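Local coordinates for putative ATP-dependent endonuclease of the OLD family (Thermus scotoductus, PDB 6P74), which degrades linear or supercoiled double-stranded DNA from 5' to 3', nicks and linearizes circular DNA, and has a DNA-stimulated ATPase activity, at residues D442-T445 against R446-E450. Sequence-based numbering, arbitrary orientation.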
ATOM      1  N   ASP A 442     -22.119 -37.983  58.712  1.00 76.56           N
ATOM      2  CA  ASP A 442     -21.109 -38.883  59.244  1.00 81.88           C
ATOM      3  C   ASP A 442     -19.710 -38.235  59.176  1.00 71.00           C
ATOM      4  O   ASP A 442     -19.487 -37.250  58.473  1.00 65.71           O
ATOM      5  CB  ASP A 442     -21.137 -40.216  58.485  1.00 79.64           C
ATOM      6  CG  ASP A 442     -20.280 -40.195  57.242  1.00 87.20           C
ATOM      7  OD1 ASP A 442     -20.602 -39.424  56.311  1.00 82.09           O
ATOM      8  OD2 ASP A 442     -19.266 -40.939  57.217  1.00 97.76           O
ATOM      9  N   GLU A 443     -18.766 -38.820  59.922  1.00 66.90           N
ATOM     10  CA  GLU A 443     -17.396 -38.308  60.008  1.00 72.48           C
ATOM     11  C   GLU A 443     -16.792 -38.017  58.624  1.00 66.97           C
ATOM     12  O   GLU A 443     -16.211 -36.949  58.408  1.00 67.28           O
ATOM     13  CB  GLU A 443     -16.536 -39.304  60.806  1.00 68.37           C
ATOM     14  CG  GLU A 443     -15.156 -38.793  61.279  1.00 74.40           C
ATOM     15  CD  GLU A 443     -14.087 -38.833  60.183  1.00 80.11           C
ATOM     16  OE1 GLU A 443     -13.390 -37.805  60.012  1.00 79.46           O
ATOM     17  OE2 GLU A 443     -13.963 -39.885  59.489  1.00 76.35           O
ATOM     18  N   GLU A 444     -16.926 -38.938  57.661  1.00 60.81           N
ATOM     19  CA  GLU A 444     -16.264 -38.713  56.370  1.00 63.51           C
ATOM     20  C   GLU A 444     -16.872 -37.523  55.628  1.00 60.18           C
ATOM     21  O   GLU A 444     -16.153 -36.731  55.013  1.00 61.78           O
ATOM     22  CB  GLU A 444     -16.298 -39.984  55.497  1.00 57.60           C
ATOM     23  CG  GLU A 444     -15.616 -39.820  54.088  1.00 56.03           C
ATOM     24  CD  GLU A 444     -15.355 -41.143  53.371  1.00 65.23           C
ATOM     25  OE1 GLU A 444     -15.023 -42.156  54.048  1.00 68.44           O
ATOM     26  OE2 GLU A 444     -15.486 -41.167  52.125  1.00 55.07           O
ATOM     27  N   THR A 445     -18.185 -37.362  55.687  1.00 68.52           N
ATOM     28  CA  THR A 445     -18.797 -36.241  54.989  1.00 70.03           C
ATOM     29  C   THR A 445     -18.414 -34.910  55.632  1.00 63.93           C
ATOM     30  O   THR A 445     -18.098 -33.951  54.923  1.00 64.84           O
ATOM     31  CB  THR A 445     -20.320 -36.420  54.945  1.00 74.14           C
ATOM     32  OG1 THR A 445     -20.796 -36.650  56.267  1.00 96.08           O
ATOM     33  CG2 THR A 445     -20.670 -37.626  54.124  1.00 63.18           C
ATOM     34  N   ARG A 446     -18.419 -34.836  56.969  1.00 63.77           N
ATOM     35  CA  ARG A 446     -18.011 -33.602  57.641  1.00 67.00           C
ATOM     36  C   ARG A 446     -16.570 -33.247  57.302  1.00 62.59           C
ATOM     37  O   ARG A 446     -16.274 -32.105  56.931  1.00 61.05           O
ATOM     38  CB  ARG A 446     -18.194 -33.728  59.156  1.00 64.53           C
ATOM     39  CG  ARG A 446     -19.609 -34.016  59.537  1.00 66.27           C
ATOM     40  CD  ARG A 446     -19.888 -33.869  61.024  1.00 70.47           C
ATOM     41  NE  ARG A 446     -18.845 -34.398  61.904  1.00 72.19           N
ATOM     42  CZ  ARG A 446     -18.840 -35.622  62.422  1.00 86.65           C
ATOM     43  NH1 ARG A 446     -19.810 -36.482  62.140  1.00 91.76           N
ATOM     44  NH2 ARG A 446     -17.856 -35.991  63.225  1.00 87.23           N
ATOM     45  N   ARG A 447     -15.660 -34.228  57.413  1.00 66.29           N
ATOM     46  CA  ARG A 447     -14.253 -33.986  57.103  1.00 65.70           C
ATOM     47  C   ARG A 447     -14.084 -33.560  55.647  1.00 64.66           C
ATOM     48  O   ARG A 447     -13.377 -32.591  55.361  1.00 65.34           O
ATOM     49  CB  ARG A 447     -13.408 -35.227  57.435  1.00 66.39           C
ATOM     50  CG  ARG A 447     -11.973 -35.219  56.842  1.00 62.43           C
ATOM     51  CD  ARG A 447     -11.098 -36.271  57.460  1.00 68.13           C
ATOM     52  NE  ARG A 447     -11.836 -37.534  57.615  1.00 80.86           N
ATOM     53  CZ  ARG A 447     -12.027 -38.427  56.647  1.00 69.00           C
ATOM     54  NH1 ARG A 447     -11.519 -38.202  55.444  1.00 60.65           N
ATOM     55  NH2 ARG A 447     -12.736 -39.531  56.877  1.00 64.73           N
ATOM     56  N   LYS A 448     -14.784 -34.224  54.717  1.00 67.55           N
ATOM     57  CA  LYS A 448     -14.643 -33.854  53.309  1.00 64.92           C
ATOM     58  C   LYS A 448     -15.228 -32.479  53.024  1.00 66.34           C
ATOM     59  O   LYS A 448     -14.658 -31.722  52.235  1.00 66.52           O
ATOM     60  CB  LYS A 448     -15.280 -34.905  52.410  1.00 63.92           C
ATOM     61  CG  LYS A 448     -14.306 -36.020  52.114  1.00 71.01           C
ATOM     62  CD  LYS A 448     -14.912 -37.129  51.282  1.00 69.77           C
ATOM     63  CE  LYS A 448     -13.895 -38.229  51.106  1.00 70.79           C
ATOM     64  NZ  LYS A 448     -14.468 -39.409  50.428  1.00 75.84           N
ATOM     65  N   GLN A 449     -16.367 -32.138  53.641  1.00 61.87           N
ATOM     66  CA  GLN A 449     -16.883 -30.780  53.516  1.00 63.00           C
ATOM     67  C   GLN A 449     -15.863 -29.746  53.999  1.00 66.03           C
ATOM     68  O   GLN A 449     -15.601 -28.749  53.313  1.00 64.70           O
ATOM     69  CB  GLN A 449     -18.186 -30.637  54.282  1.00 65.31           C
ATOM     70  CG  GLN A 449     -19.407 -31.054  53.503  1.00 85.73           C
ATOM     71  CD  GLN A 449     -20.691 -30.634  54.209  1.00 96.41           C
ATOM     72  OE1 GLN A 449     -21.172 -29.508  54.020  1.00109.41           O
ATOM     73  NE2 GLN A 449     -21.238 -31.525  55.050  1.00 88.02           N
ATOM     74  N   GLU A 450     -15.281 -29.960  55.184  1.00 59.54           N
ATOM     75  CA  GLU A 450     -14.256 -29.036  55.654  1.00 65.14           C
ATOM     76  C   GLU A 450     -13.140 -28.899  54.633  1.00 66.78           C
ATOM     77  O   GLU A 450     -12.727 -27.788  54.287  1.00 64.30           O
ATOM     78  CB  GLU A 450     -13.677 -29.512  56.970  1.00 72.21           C
ATOM     79  CG  GLU A 450     -14.191 -28.804  58.152  1.00 80.49           C
ATOM     80  CD  GLU A 450     -13.828 -29.553  59.391  1.00 93.07           C
ATOM     81  OE1 GLU A 450     -12.780 -29.230  59.995  1.00 97.89           O
ATOM     82  OE2 GLU A 450     -14.572 -30.497  59.732  1.00 99.59           O
TER
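Glu443 and Arg447 form an i to i+4 salt bridge that illustrates how the first turn of a helix can be fastened by its own side chains. The guanidinium offers its NE/NH2 edge, one nitrogen to each carboxylate oxygen: NE meets Glu443 OE1 at 2.9 Å, on the syn lone pair, and NH2 reaches Glu443 OE2, also at 2.9 Å and nearly straight (176°). The carboxylate and guanidinium planes are 26° apart, close to coplanar, and the paired bonds limit rotation of both groups. A bend in the glutamate chain (chi2 -80°) turns its carboxylate along the helix to the arginine.

One residue on, the extended chains of Glu444 and Lys448 run alongside each other to a second salt bridge, Lys448 NZ to Glu444 OE2 at 2.6 Å, with NZ well out of the carboxylate plane. Arg446 instead bends back, with Glu443 CA against one guanidinium face, off toward the rim, while its NH1 bonds to the carbonyl oxygen of Ala441.

The backbone bonds of the helix set the spacing of these pairs, with Arg446 N donating to Asp442 O at 3.0 Å. Asp442 is the N-cap: OD2 accepts weakly from Glu444 N, whereas OD1, the acceptor for Thr445 N, is less certainly placed. The whole turn is a surface feature of the Toprim domain: it starts helix 443-467, which follows strand 426-431 of the parallel sheet through a loop whose Ile437 touches Arg446 and Gln449, and leads on to edge strand 472-475.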